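Local atomic coordinates of purine nucleoside phosphorylase (PDB entry 6BFV), a protein that probably catalyses the reversible, phosphate-dependent cleavage of purine nucleosides such as inosine and guanosine into free base and ribose 1-phosphate. Residues S35-L40 / T116-G121; V132-H137 / A239-A244; P200-P205 / V219-V224. All coordinates share one frame; numbering follows the deposited sequence.

Interaction 1: residues S35-L40 / T116-G121. With DJP (5-fluoropyrimidin-2-ol), chain G.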
ATOM      1  N   SER A  35      -4.642 -13.842  19.725  1.00 47.49           N
ATOM      2  CA  SER A  35      -4.917 -15.265  19.532  1.00 51.73           C
ATOM      3  C   SER A  35      -4.207 -16.110  20.594  1.00 51.74           C
ATOM      4  O   SER A  35      -3.013 -15.928  20.860  1.00 52.49           O
ATOM      5  CB  SER A  35      -4.504 -15.702  18.118  1.00 54.59           C
ATOM      6  OG  SER A  35      -3.143 -15.400  17.851  1.00 55.46           O
ATOM      7  N   GLY A  36      -4.960 -17.030  21.209  1.00 48.67           N
ATOM      8  CA  GLY A  36      -4.485 -17.811  22.338  1.00 48.33           C
ATOM      9  C   GLY A  36      -4.371 -17.056  23.648  1.00 47.44           C
ATOM     10  O   GLY A  36      -3.884 -17.625  24.628  1.00 49.13           O
ATOM     11  N   LEU A  37      -4.844 -15.804  23.712  1.00 45.31           N
ATOM     12  CA  LEU A  37      -4.642 -14.940  24.876  1.00 44.82           C
ATOM     13  C   LEU A  37      -5.953 -14.457  25.477  1.00 44.02           C
ATOM     14  O   LEU A  37      -5.965 -13.427  26.164  1.00 43.08           O
ATOM     15  CB  LEU A  37      -3.786 -13.726  24.491  1.00 43.50           C
ATOM     16  CG  LEU A  37      -2.507 -14.024  23.722  1.00 44.39           C
ATOM     17  CD1 LEU A  37      -1.936 -12.714  23.127  1.00 42.90           C
ATOM     18  CD2 LEU A  37      -1.468 -14.772  24.629  1.00 46.45           C
ATOM     19  N   GLY A  38      -7.060 -15.148  25.209  1.00 45.23           N
ATOM     20  CA  GLY A  38      -8.366 -14.650  25.603  1.00 44.78           C
ATOM     21  C   GLY A  38      -8.925 -15.313  26.848  1.00 47.10           C
ATOM     22  O   GLY A  38     -10.115 -15.176  27.141  1.00 45.76           O
ATOM     23  N   LYS A  39      -8.082 -16.022  27.594  1.00 51.34           N
ATOM     24  CA  LYS A  39      -8.580 -16.780  28.729  1.00 54.53           C
ATOM     25  C   LYS A  39      -9.285 -15.873  29.724  1.00 53.13           C
ATOM     26  O   LYS A  39     -10.214 -16.302  30.410  1.00 54.34           O
ATOM     27  CB  LYS A  39      -7.425 -17.524  29.397  1.00 58.06           C
ATOM     28  CG  LYS A  39      -7.864 -18.604  30.342  1.00 61.46           C
ATOM     29  CD  LYS A  39      -6.714 -19.038  31.240  1.00 63.75           C
ATOM     30  CE  LYS A  39      -7.215 -19.683  32.517  1.00 66.06           C
ATOM     31  NZ  LYS A  39      -6.361 -19.309  33.693  1.00 67.52           N
ATOM     32  N   LEU A  40      -8.872 -14.615  29.811  1.00 49.63           N
ATOM     33  CA  LEU A  40      -9.499 -13.719  30.765  1.00 50.03           C
ATOM     34  C   LEU A  40     -11.005 -13.612  30.535  1.00 51.58           C
ATOM     35  O   LEU A  40     -11.772 -13.470  31.499  1.00 51.03           O
ATOM     36  CB  LEU A  40      -8.831 -12.350  30.674  1.00 48.04           C
ATOM     37  CG  LEU A  40      -9.374 -11.263  31.593  1.00 48.05           C
ATOM     38  CD1 LEU A  40      -9.097 -11.617  33.041  1.00 50.35           C
ATOM     39  CD2 LEU A  40      -8.754  -9.921  31.235  1.00 46.67           C
ATOM     40  N   THR A 116      -4.340  -6.681  23.240  1.00 32.93           N
ATOM     41  CA  THR A 116      -3.135  -7.507  23.170  1.00 33.04           C
ATOM     42  C   THR A 116      -3.042  -8.170  21.782  1.00 32.05           C
ATOM     43  O   THR A 116      -4.042  -8.333  21.075  1.00 30.93           O
ATOM     44  CB  THR A 116      -3.112  -8.571  24.289  1.00 33.51           C
ATOM     45  OG1 THR A 116      -4.191  -9.487  24.118  1.00 33.48           O
ATOM     46  CG2 THR A 116      -3.225  -7.974  25.721  1.00 34.98           C
ATOM     47  N   ASN A 117      -1.823  -8.507  21.370  1.00 30.92           N
ATOM     48  CA  ASN A 117      -1.592  -9.179  20.101  1.00 31.02           C
ATOM     49  C   ASN A 117      -0.283  -9.954  20.175  1.00 32.14           C
ATOM     50  O   ASN A 117       0.482  -9.851  21.147  1.00 31.02           O
ATOM     51  CB  ASN A 117      -1.550  -8.210  18.894  1.00 30.28           C
ATOM     52  CG  ASN A 117      -0.448  -7.153  19.002  1.00 31.08           C
ATOM     53  OD1 ASN A 117       0.737  -7.475  19.039  1.00 31.42           O
ATOM     54  ND2 ASN A 117      -0.840  -5.866  18.976  1.00 31.68           N
ATOM     55  N   LEU A 118      -0.045 -10.740  19.128  1.00 31.58           N
ATOM     56  CA  LEU A 118       1.213 -11.452  18.912  1.00 32.38           C
ATOM     57  C   LEU A 118       2.007 -10.750  17.810  1.00 31.92           C
ATOM     58  O   LEU A 118       1.436 -10.376  16.770  1.00 31.87           O
ATOM     59  CB  LEU A 118       0.963 -12.916  18.494  1.00 33.17           C
ATOM     60  CG  LEU A 118       0.127 -13.822  19.416  1.00 34.30           C
ATOM     61  CD1 LEU A 118      -0.218 -15.195  18.802  1.00 35.68           C
ATOM     62  CD2 LEU A 118       0.857 -14.044  20.651  1.00 34.28           C
ATOM     63  N   ALA A 119       3.323 -10.634  17.986  1.00 28.46           N
ATOM     64  CA  ALA A 119       4.137  -9.874  17.034  1.00 27.98           C
ATOM     65  C   ALA A 119       5.513 -10.511  16.850  1.00 28.63           C
ATOM     66  O   ALA A 119       5.944 -11.345  17.646  1.00 30.10           O
ATOM     67  CB  ALA A 119       4.282  -8.421  17.496  1.00 27.95           C
ATOM     68  N   GLY A 120       6.196 -10.137  15.766  1.00 30.07           N
ATOM     69  CA  GLY A 120       7.587 -10.553  15.562  1.00 30.23           C
ATOM     70  C   GLY A 120       8.504  -9.468  16.111  1.00 30.59           C
ATOM     71  O   GLY A 120       8.207  -8.277  15.994  1.00 31.02           O
ATOM     72  N   GLY A 121       9.625  -9.873  16.700  1.00 26.09           N
ATOM     73  CA  GLY A 121      10.608  -8.895  17.208  1.00 26.43           C
ATOM     74  C   GLY A 121      11.610  -8.474  16.146  1.00 27.23           C
ATOM     75  O   GLY A 121      12.130  -9.302  15.399  1.00 27.15           O
TER
HETATM   76  C3  DJP G 306       5.219 -12.057  12.927  0.93 27.12           C
HETATM   77  C2  DJP G 306       5.442 -13.409  14.878  0.93 28.97           C
HETATM   78  C1  DJP G 306       3.252 -12.509  14.346  0.93 29.28           C
HETATM   79  O   DJP G 306       6.266 -14.167  15.701  0.93 30.38           O
HETATM   80  N   DJP G 306       4.092 -13.284  15.168  0.93 30.17           N
HETATM   81  N1  DJP G 306       6.032 -12.776  13.721  0.93 28.19           N
HETATM   82  C   DJP G 306       3.848 -11.912  13.245  0.93 28.99           C
HETATM   83  F   DJP G 306       3.074 -11.168  12.429  0.93 31.65           F
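Ser35 and Leu37 meet Leu118 without any ring between them; the flat groups of this contact lie farther along strand 112-121, and they are the bound 5-fluoropyrimidin-2-ol and the Asn117 amide. One face of the pyrimidine rests on the strand, with Gly120 CA 3.3 Å from ring atom N1, against that face, and Ala119 O on that same side, 3.4 Å from the ligand hydroxyl O in a weak hydrogen bond. Tyr202 comes to the other face, and Glu203 stands at an edge. The Asn117 amide is held at both ends, ND2 by Thr223 and OD1 by Ser241, which fixes its rotation. Across the segments proper, Leu118 is forked: CD1 reaches Ser35 OG at a short 3.1 Å and Ser35 O at 3.5 Å, while CD2 meets Leu37 CD1 at 4.0 Å. With CG anti to the carbonyl carbon (chi1 -49°), Leu37 sends CD1 back toward the strand, where it also comes within 4.1 Å of Thr116 OG1, a hydroxyl hydrogen-bonded to Gly34. Helix 259-283 packs on both leucines. Residues 35-40 thus meet the strand by packing of Leu37 and Ser35 on Leu118, polar ties coming from residues just before them, such as Gly34; the strand's backbone serves its sheet neighbours and the ligand, consistent with a recognition surface at the C-terminal end of a central strand.

Interaction 2: residues V132-H137 / A239-A244; sequences VLIKGH and AVSLIA. With DJP (5-fluoropyrimidin-2-ol), chain G.
Val132 and Ser241 face each other as an antiparallel hydrogen-bonded pair: Val132 N donates to Ser241 O (2.9 Å), in the carbonyl plane though bent at the hydrogen (149°), and Ser241 N returns a straighter bond to Val132 O (3.0 Å). Val240 CA also approaches Val132 O in a CA-H...O contact. Two residues on, Ile134 N gives a nearly linear bond, 173° at the hydrogen, to Ala239 O. Beyond it, where the strands splay apart, a water bridges Ile134 O (2.8 Å) and Ala239 N (2.9 Å), accepting from the latter. The outer backbone groups are served within the sheet, Leu133 by His190 and Gly192 of strand 189-196 and Val240 by strand 112-121. Ser241 OG, satisfied by Asn117, also touches Ile134 CD1 at 3.6 Å. That methyl lies against Ala239 CB too, carried there by a CG1 anti to the carbonyl carbon. Val132 CG2 packs on Ile243 on the face carrying Val132 and Ser241, whereas Leu133 CD2 and Val240 CG2 run side by side on their own face, 3.9 Å apart. Ala244 CB reaches the ligand hydroxyl. With the strand axes 133° apart, the pairing is short and strongly twisted, as in the central mixed sheet of the trimeric nucleoside phosphorylase fold.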
ATOM      1  N   VAL A 132       5.945  -5.925  24.963  1.00 34.10           N
ATOM      2  CA  VAL A 132       6.278  -4.595  24.457  1.00 33.90           C
ATOM      3  C   VAL A 132       5.034  -3.708  24.593  1.00 32.42           C
ATOM      4  O   VAL A 132       4.009  -3.956  23.940  1.00 31.84           O
ATOM      5  CB  VAL A 132       6.767  -4.654  22.997  1.00 33.15           C
ATOM      6  CG1 VAL A 132       7.197  -3.291  22.473  1.00 34.07           C
ATOM      7  CG2 VAL A 132       7.929  -5.585  22.877  1.00 34.36           C
ATOM      8  N   LEU A 133       5.114  -2.689  25.457  1.00 31.80           N
ATOM      9  CA  LEU A 133       4.121  -1.615  25.514  1.00 31.16           C
ATOM     10  C   LEU A 133       4.244  -0.731  24.275  1.00 30.91           C
ATOM     11  O   LEU A 133       5.265  -0.076  24.100  1.00 32.58           O
ATOM     12  CB  LEU A 133       4.368  -0.767  26.779  1.00 31.14           C
ATOM     13  CG  LEU A 133       4.432  -1.538  28.111  1.00 32.06           C
ATOM     14  CD1 LEU A 133       4.896  -0.704  29.268  1.00 32.86           C
ATOM     15  CD2 LEU A 133       3.057  -2.120  28.430  1.00 32.82           C
ATOM     16  N   ILE A 134       3.229  -0.687  23.409  1.00 30.32           N
ATOM     17  CA  ILE A 134       3.348   0.071  22.165  1.00 29.32           C
ATOM     18  C   ILE A 134       3.220   1.566  22.470  1.00 30.50           C
ATOM     19  O   ILE A 134       2.256   2.004  23.120  1.00 30.29           O
ATOM     20  CB  ILE A 134       2.296  -0.402  21.143  1.00 29.78           C
ATOM     21  CG1 ILE A 134       2.436  -1.924  20.893  1.00 30.72           C
ATOM     22  CG2 ILE A 134       2.443   0.367  19.874  1.00 28.75           C
ATOM     23  CD1 ILE A 134       1.415  -2.532  20.011  1.00 31.28           C
ATOM     24  N   LYS A 135       4.182   2.357  21.978  1.00 31.44           N
ATOM     25  CA  LYS A 135       4.175   3.808  22.154  1.00 33.13           C
ATOM     26  C   LYS A 135       4.019   4.621  20.860  1.00 32.10           C
ATOM     27  O   LYS A 135       3.915   5.857  20.948  1.00 30.28           O
ATOM     28  CB  LYS A 135       5.468   4.257  22.852  1.00 35.40           C
ATOM     29  CG  LYS A 135       6.749   3.889  22.116  1.00 37.72           C
ATOM     30  CD  LYS A 135       7.977   4.207  23.023  1.00 43.12           C
ATOM     31  CE  LYS A 135       9.324   3.906  22.346  1.00 45.50           C
ATOM     32  NZ  LYS A 135       9.388   4.642  21.035  1.00 46.90           N
ATOM     33  N   GLY A 136       4.010   3.970  19.694  1.00 31.39           N
ATOM     34  CA  GLY A 136       3.747   4.607  18.409  1.00 31.44           C
ATOM     35  C   GLY A 136       3.761   3.528  17.332  1.00 32.05           C
ATOM     36  O   GLY A 136       4.009   2.347  17.608  1.00 32.81           O
ATOM     37  N   HIS A 137       3.434   3.915  16.096  1.00 30.13           N
ATOM     38  CA  HIS A 137       3.379   2.904  15.043  1.00 28.76           C
ATOM     39  C   HIS A 137       3.816   3.475  13.703  1.00 29.32           C
ATOM     40  O   HIS A 137       3.899   4.700  13.508  1.00 29.29           O
ATOM     41  CB  HIS A 137       1.975   2.275  14.929  1.00 28.23           C
ATOM     42  CG  HIS A 137       0.889   3.221  14.479  1.00 28.62           C
ATOM     43  ND1 HIS A 137      -0.257   3.429  15.210  1.00 28.40           N
ATOM     44  CD2 HIS A 137       0.776   4.003  13.374  1.00 28.47           C
ATOM     45  CE1 HIS A 137      -1.034   4.291  14.579  1.00 28.15           C
ATOM     46  NE2 HIS A 137      -0.441   4.641  13.451  1.00 27.62           N
ATOM     47  N   ALA A 239      -2.013  -0.823  24.338  1.00 31.15           N
ATOM     48  CA  ALA A 239      -1.783  -1.949  23.431  1.00 29.84           C
ATOM     49  C   ALA A 239      -0.485  -2.646  23.812  1.00 31.97           C
ATOM     50  O   ALA A 239       0.535  -1.971  23.976  1.00 33.12           O
ATOM     51  CB  ALA A 239      -1.684  -1.474  21.971  1.00 29.63           C
ATOM     52  N   VAL A 240      -0.514  -3.989  23.953  1.00 31.30           N
ATOM     53  CA  VAL A 240       0.649  -4.769  24.382  1.00 31.90           C
ATOM     54  C   VAL A 240       0.904  -5.912  23.390  1.00 30.93           C
ATOM     55  O   VAL A 240      -0.003  -6.700  23.077  1.00 29.96           O
ATOM     56  CB  VAL A 240       0.459  -5.310  25.812  1.00 33.32           C
ATOM     57  CG1 VAL A 240       1.703  -6.066  26.263  1.00 35.18           C
ATOM     58  CG2 VAL A 240       0.185  -4.139  26.795  1.00 34.66           C
ATOM     59  N   SER A 241       2.127  -5.987  22.868  1.00 30.60           N
ATOM     60  CA  SER A 241       2.516  -7.069  21.967  1.00 29.87           C
ATOM     61  C   SER A 241       3.260  -8.108  22.793  1.00 31.39           C
ATOM     62  O   SER A 241       4.120  -7.759  23.611  1.00 32.84           O
ATOM     63  CB  SER A 241       3.447  -6.643  20.821  1.00 29.36           C
ATOM     64  OG  SER A 241       2.834  -5.843  19.853  1.00 29.11           O
ATOM     65  N   LEU A 242       2.907  -9.373  22.585  1.00 29.56           N
ATOM     66  CA  LEU A 242       3.727 -10.506  22.994  1.00 30.91           C
ATOM     67  C   LEU A 242       4.638 -10.925  21.841  1.00 31.51           C
ATOM     68  O   LEU A 242       4.148 -11.285  20.760  1.00 30.98           O
ATOM     69  CB  LEU A 242       2.842 -11.670  23.421  1.00 30.95           C
ATOM     70  CG  LEU A 242       3.580 -12.983  23.671  1.00 32.56           C
ATOM     71  CD1 LEU A 242       4.612 -12.914  24.820  1.00 34.56           C
ATOM     72  CD2 LEU A 242       2.547 -14.043  23.948  1.00 34.13           C
ATOM     73  N   ILE A 243       5.953 -10.884  22.081  1.00 32.80           N
ATOM     74  CA  ILE A 243       6.980 -11.274  21.103  1.00 32.81           C
ATOM     75  C   ILE A 243       7.047 -12.792  21.004  1.00 32.36           C
ATOM     76  O   ILE A 243       7.273 -13.487  22.004  1.00 33.31           O
ATOM     77  CB  ILE A 243       8.356 -10.712  21.498  1.00 34.83           C
ATOM     78  CG1 ILE A 243       8.329  -9.181  21.536  1.00 35.49           C
ATOM     79  CG2 ILE A 243       9.447 -11.195  20.561  1.00 34.60           C
ATOM     80  CD1 ILE A 243       7.736  -8.553  20.341  1.00 34.60           C
ATOM     81  N   ALA A 244       6.862 -13.309  19.805  1.00 32.93           N
ATOM     82  CA  ALA A 244       6.949 -14.748  19.580  1.00 36.61           C
ATOM     83  C   ALA A 244       8.197 -15.202  18.813  1.00 39.61           C
ATOM     84  O   ALA A 244       8.420 -16.410  18.707  1.00 39.19           O
ATOM     85  CB  ALA A 244       5.710 -15.246  18.839  1.00 36.07           C
TER
HETATM   86  C3  DJP G 306       5.219 -12.057  12.927  0.93 27.12           C
HETATM   87  C2  DJP G 306       5.442 -13.409  14.878  0.93 28.97           C
HETATM   88  C1  DJP G 306       3.252 -12.509  14.346  0.93 29.28           C
HETATM   89  O   DJP G 306       6.266 -14.167  15.701  0.93 30.38           O
HETATM   90  N   DJP G 306       4.092 -13.284  15.168  0.93 30.17           N
HETATM   91  N1  DJP G 306       6.032 -12.776  13.721  0.93 28.19           N
HETATM   92  C   DJP G 306       3.848 -11.912  13.245  0.93 28.99           C
HETATM   93  F   DJP G 306       3.074 -11.168  12.429  0.93 31.65           F
HETATM   94  O   HOH W   1       0.008   1.196  24.615  1.00 32.13           O

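Interaction 3: residues P200-P205 / V219-V224; sequences PTYESP and VGMSTV. With DJP (5-fluoropyrimidin-2-ol), chain G; DMS (dimethyl sulfoxide), chain D.
Van der Waals contacts join Met221 and Val219 to the loop 200-205. Met221, extended beyond CG, brings its methyl CE into a pocket formed by Pro200 O (3.4 Å), Thr201 O and Tyr202 CD1, the last an apolar contact in which the methyl approaches the tyrosine ring obliquely. Val219 CG1 sits squarely over one face of the Glu203 carboxylate, 3.6 Å from Glu203 CD.

Ligand contacts form a second group. The carboxylate of Glu203 meets the pyrimidine edge to edge, the two planes about 20° apart: OE2 lies 3.0 Å from ligand N1, and OE1 2.9 Å from ligand C3. A bend at chi2 (-89°) turns the carboxylate into this position, and OE2 is also hydrogen-bonded to Ser247. Tyr202 instead presents its edge to the face of the pyrimidine, CD1 3.5 Å from ligand C3, with the two rings nearly perpendicular. The fluorine is met by Met221 CE, at 3.6 Å, and by Gly220 CA.

The polar bonds lie around this centre. Tyr202 OH donates to the oxygen of a dimethyl sulfoxide molecule (2.6 Å), whose methyl C2 also touches Met221 CE. Ser222 OG and Thr223 OG1 share a hydrogen bond, alongside that from Asn117. Ser204, at the N-cap of helix 205-213, caps a backbone N of that helix and binds His137 O of the third subunit. Thr201 OG1 is bonded to Asn147 of that subunit, whose Phe161 packs on Tyr202 and Met221.

An aromatic edge against the face of the heterocycle, a glutamate along its edge and a methionine beside it, closed by a neighbouring subunit, match the base-binding pocket of trimeric purine nucleoside phosphorylases, and the fluoropyrimidine fragment probably occupies that place.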
ATOM      1  N   PRO A 200      -1.255 -11.742   4.821  1.00 25.06           N
ATOM      2  CA  PRO A 200      -1.034 -12.689   5.923  1.00 27.52           C
ATOM      3  C   PRO A 200       0.299 -13.437   5.916  1.00 28.41           C
ATOM      4  O   PRO A 200       0.491 -14.231   6.834  1.00 28.33           O
ATOM      5  CB  PRO A 200      -2.152 -13.703   5.730  1.00 28.06           C
ATOM      6  CG  PRO A 200      -2.229 -13.853   4.240  1.00 28.15           C
ATOM      7  CD  PRO A 200      -1.945 -12.397   3.709  1.00 26.52           C
ATOM      8  N   THR A 201       1.160 -13.256   4.908  1.00 24.79           N
ATOM      9  CA  THR A 201       2.492 -13.844   4.978  1.00 24.60           C
ATOM     10  C   THR A 201       3.302 -13.222   6.118  1.00 25.05           C
ATOM     11  O   THR A 201       3.279 -12.004   6.343  1.00 22.91           O
ATOM     12  CB  THR A 201       3.233 -13.645   3.638  1.00 25.07           C
ATOM     13  OG1 THR A 201       3.219 -12.262   3.239  1.00 23.66           O
ATOM     14  CG2 THR A 201       2.596 -14.460   2.551  1.00 25.75           C
ATOM     15  N   TYR A 202       4.080 -14.052   6.809  1.00 27.86           N
ATOM     16  CA  TYR A 202       5.026 -13.498   7.772  1.00 28.63           C
ATOM     17  C   TYR A 202       5.999 -12.535   7.085  1.00 28.50           C
ATOM     18  O   TYR A 202       6.336 -12.678   5.910  1.00 28.18           O
ATOM     19  CB  TYR A 202       5.795 -14.632   8.486  1.00 30.80           C
ATOM     20  CG  TYR A 202       4.952 -15.339   9.535  1.00 31.21           C
ATOM     21  CD1 TYR A 202       4.547 -14.681  10.687  1.00 30.77           C
ATOM     22  CD2 TYR A 202       4.549 -16.642   9.367  1.00 32.55           C
ATOM     23  CE1 TYR A 202       3.741 -15.319  11.645  1.00 31.59           C
ATOM     24  CE2 TYR A 202       3.764 -17.294  10.304  1.00 33.35           C
ATOM     25  CZ  TYR A 202       3.363 -16.628  11.441  1.00 33.04           C
ATOM     26  OH  TYR A 202       2.573 -17.276  12.348  1.00 35.05           O
ATOM     27  N   GLU A 203       6.458 -11.543   7.837  1.00 27.07           N
ATOM     28  CA  GLU A 203       7.543 -10.684   7.377  1.00 26.83           C
ATOM     29  C   GLU A 203       8.678 -11.527   6.787  1.00 28.30           C
ATOM     30  O   GLU A 203       9.109 -12.516   7.390  1.00 28.02           O
ATOM     31  CB  GLU A 203       8.053  -9.834   8.558  0.94 26.58           C
ATOM     32  CG  GLU A 203       8.682 -10.651   9.787  1.00 28.19           C
ATOM     33  CD  GLU A 203       7.646 -11.047  10.841  0.55 28.22           C
ATOM     34  OE1 GLU A 203       6.423 -10.967  10.574  0.85 27.52           O
ATOM     35  OE2 GLU A 203       8.049 -11.431  11.954  1.00 28.35           O
ATOM     36  N   SER A 204       9.124 -11.175   5.566  1.00 29.69           N
ATOM     37  CA  SER A 204      10.228 -11.916   4.938  1.00 30.31           C
ATOM     38  C   SER A 204      11.564 -11.542   5.585  1.00 30.48           C
ATOM     39  O   SER A 204      11.655 -10.525   6.270  1.00 29.77           O
ATOM     40  CB  SER A 204      10.267 -11.607   3.449  1.00 31.17           C
ATOM     41  OG  SER A 204      10.916 -10.361   3.190  1.00 30.28           O
ATOM     42  N   PRO A 205      12.625 -12.334   5.380  1.00 31.89           N
ATOM     43  CA  PRO A 205      13.919 -11.965   5.994  1.00 32.71           C
ATOM     44  C   PRO A 205      14.368 -10.566   5.579  1.00 32.43           C
ATOM     45  O   PRO A 205      14.821  -9.783   6.430  1.00 31.20           O
ATOM     46  CB  PRO A 205      14.873 -13.066   5.495  1.00 34.88           C
ATOM     47  CG  PRO A 205      14.004 -14.233   5.217  1.00 34.93           C
ATOM     48  CD  PRO A 205      12.693 -13.649   4.725  1.00 33.62           C
ATOM     49  N   VAL A 219       6.831  -6.111  14.698  1.00 25.66           N
ATOM     50  CA  VAL A 219       5.959  -6.116  13.517  1.00 26.08           C
ATOM     51  C   VAL A 219       4.805  -7.124  13.706  1.00 25.87           C
ATOM     52  O   VAL A 219       5.005  -8.212  14.246  1.00 26.04           O
ATOM     53  CB  VAL A 219       6.796  -6.427  12.246  1.00 27.49           C
ATOM     54  CG1 VAL A 219       7.554  -7.787  12.372  1.00 28.92           C
ATOM     55  CG2 VAL A 219       5.957  -6.358  11.020  1.00 27.78           C
ATOM     56  N   GLY A 220       3.614  -6.788  13.205  1.00 26.62           N
ATOM     57  CA  GLY A 220       2.474  -7.698  13.218  1.00 27.05           C
ATOM     58  C   GLY A 220       1.378  -7.271  12.257  1.00 28.19           C
ATOM     59  O   GLY A 220       1.501  -6.281  11.523  1.00 27.02           O
ATOM     60  N   MET A 221       0.265  -8.015  12.306  1.00 27.07           N
ATOM     61  CA  MET A 221      -0.771  -7.912  11.279  1.00 26.30           C
ATOM     62  C   MET A 221      -2.113  -7.408  11.824  1.00 26.33           C
ATOM     63  O   MET A 221      -3.147  -7.635  11.192  1.00 24.00           O
ATOM     64  CB  MET A 221      -0.963  -9.284  10.608  1.00 25.08           C
ATOM     65  CG  MET A 221       0.296  -9.974  10.141  1.00 24.90           C
ATOM     66  SD  MET A 221      -0.158 -11.638   9.551  1.00 25.21           S
ATOM     67  CE  MET A 221       1.467 -12.326   9.442  1.00 26.56           C
ATOM     68  N   SER A 222      -2.138  -6.750  12.987  1.00 29.23           N
ATOM     69  CA  SER A 222      -3.396  -6.327  13.608  1.00 30.12           C
ATOM     70  C   SER A 222      -3.188  -4.994  14.350  1.00 29.93           C
ATOM     71  O   SER A 222      -2.173  -4.305  14.177  1.00 28.82           O
ATOM     72  CB  SER A 222      -3.899  -7.418  14.563  1.00 33.20           C
ATOM     73  OG  SER A 222      -3.175  -7.361  15.799  1.00 34.44           O
ATOM     74  N   THR A 223      -4.204  -4.618  15.142  1.00 27.81           N
ATOM     75  CA  THR A 223      -4.151  -3.608  16.204  1.00 26.74           C
ATOM     76  C   THR A 223      -4.193  -2.153  15.699  1.00 26.33           C
ATOM     77  O   THR A 223      -4.995  -1.341  16.203  1.00 26.87           O
ATOM     78  CB  THR A 223      -2.935  -3.864  17.099  1.00 26.75           C
ATOM     79  OG1 THR A 223      -3.089  -5.137  17.741  1.00 29.28           O
ATOM     80  CG2 THR A 223      -2.798  -2.767  18.210  1.00 26.17           C
ATOM     81  N   VAL A 224      -3.379  -1.796  14.699  1.00 25.59           N
ATOM     82  CA  VAL A 224      -3.374  -0.395  14.207  1.00 25.81           C
ATOM     83  C   VAL A 224      -4.741   0.034  13.699  1.00 25.75           C
ATOM     84  O   VAL A 224      -5.141   1.196  13.936  1.00 24.71           O
ATOM     85  CB  VAL A 224      -2.243  -0.209  13.179  1.00 25.43           C
ATOM     86  CG1 VAL A 224      -2.355   1.074  12.491  1.00 26.06           C
ATOM     87  CG2 VAL A 224      -0.825  -0.258  13.844  1.00 26.07           C
TER
HETATM   88  C3  DJP G 306       5.219 -12.057  12.927  0.93 27.12           C
HETATM   89  C2  DJP G 306       5.442 -13.409  14.878  0.93 28.97           C
HETATM   90  C1  DJP G 306       3.252 -12.509  14.346  0.93 29.28           C
HETATM   91  O   DJP G 306       6.266 -14.167  15.701  0.93 30.38           O
HETATM   92  N   DJP G 306       4.092 -13.284  15.168  0.93 30.17           N
HETATM   93  N1  DJP G 306       6.032 -12.776  13.721  0.93 28.19           N
HETATM   94  C   DJP G 306       3.848 -11.912  13.245  0.93 28.99           C
HETATM   95  F   DJP G 306       3.074 -11.168  12.429  0.93 31.65           F
HETATM   96  S   DMS D 303      -0.096 -15.067  13.784  1.00 41.77           S
HETATM   97  O   DMS D 303       1.047 -16.006  14.021  1.00 40.72           O
HETATM   98  C1  DMS D 303      -0.238 -13.819  15.064  1.00 39.85           C
HETATM   99  C2  DMS D 303       0.424 -13.964  12.441  1.00 40.04           C

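All three contacts reach the fluoropyrimidine: interaction 1 supplies the strand beneath one face, interaction 3 the tyrosine edge at the other face and the carboxylate at an edge, and interaction 2 an alanine beside the hydroxyl. Interactions 1 and 2 have centres about 10 Å apart, and each lies about 13 Å from that of interaction 3. Asn117 ties them together, its probable hydrogen bonds measuring 2.8 Å from OD1 to Ser241 OG and 2.7 Å from ND2 to Thr223 OG1. Neighbouring strands complete the connection through Asn117 O to Leu242 N (2.9 Å) and Gly120 N to Val219 O (2.7 Å). Interaction 3 is nested within the loop that interaction 2 closes.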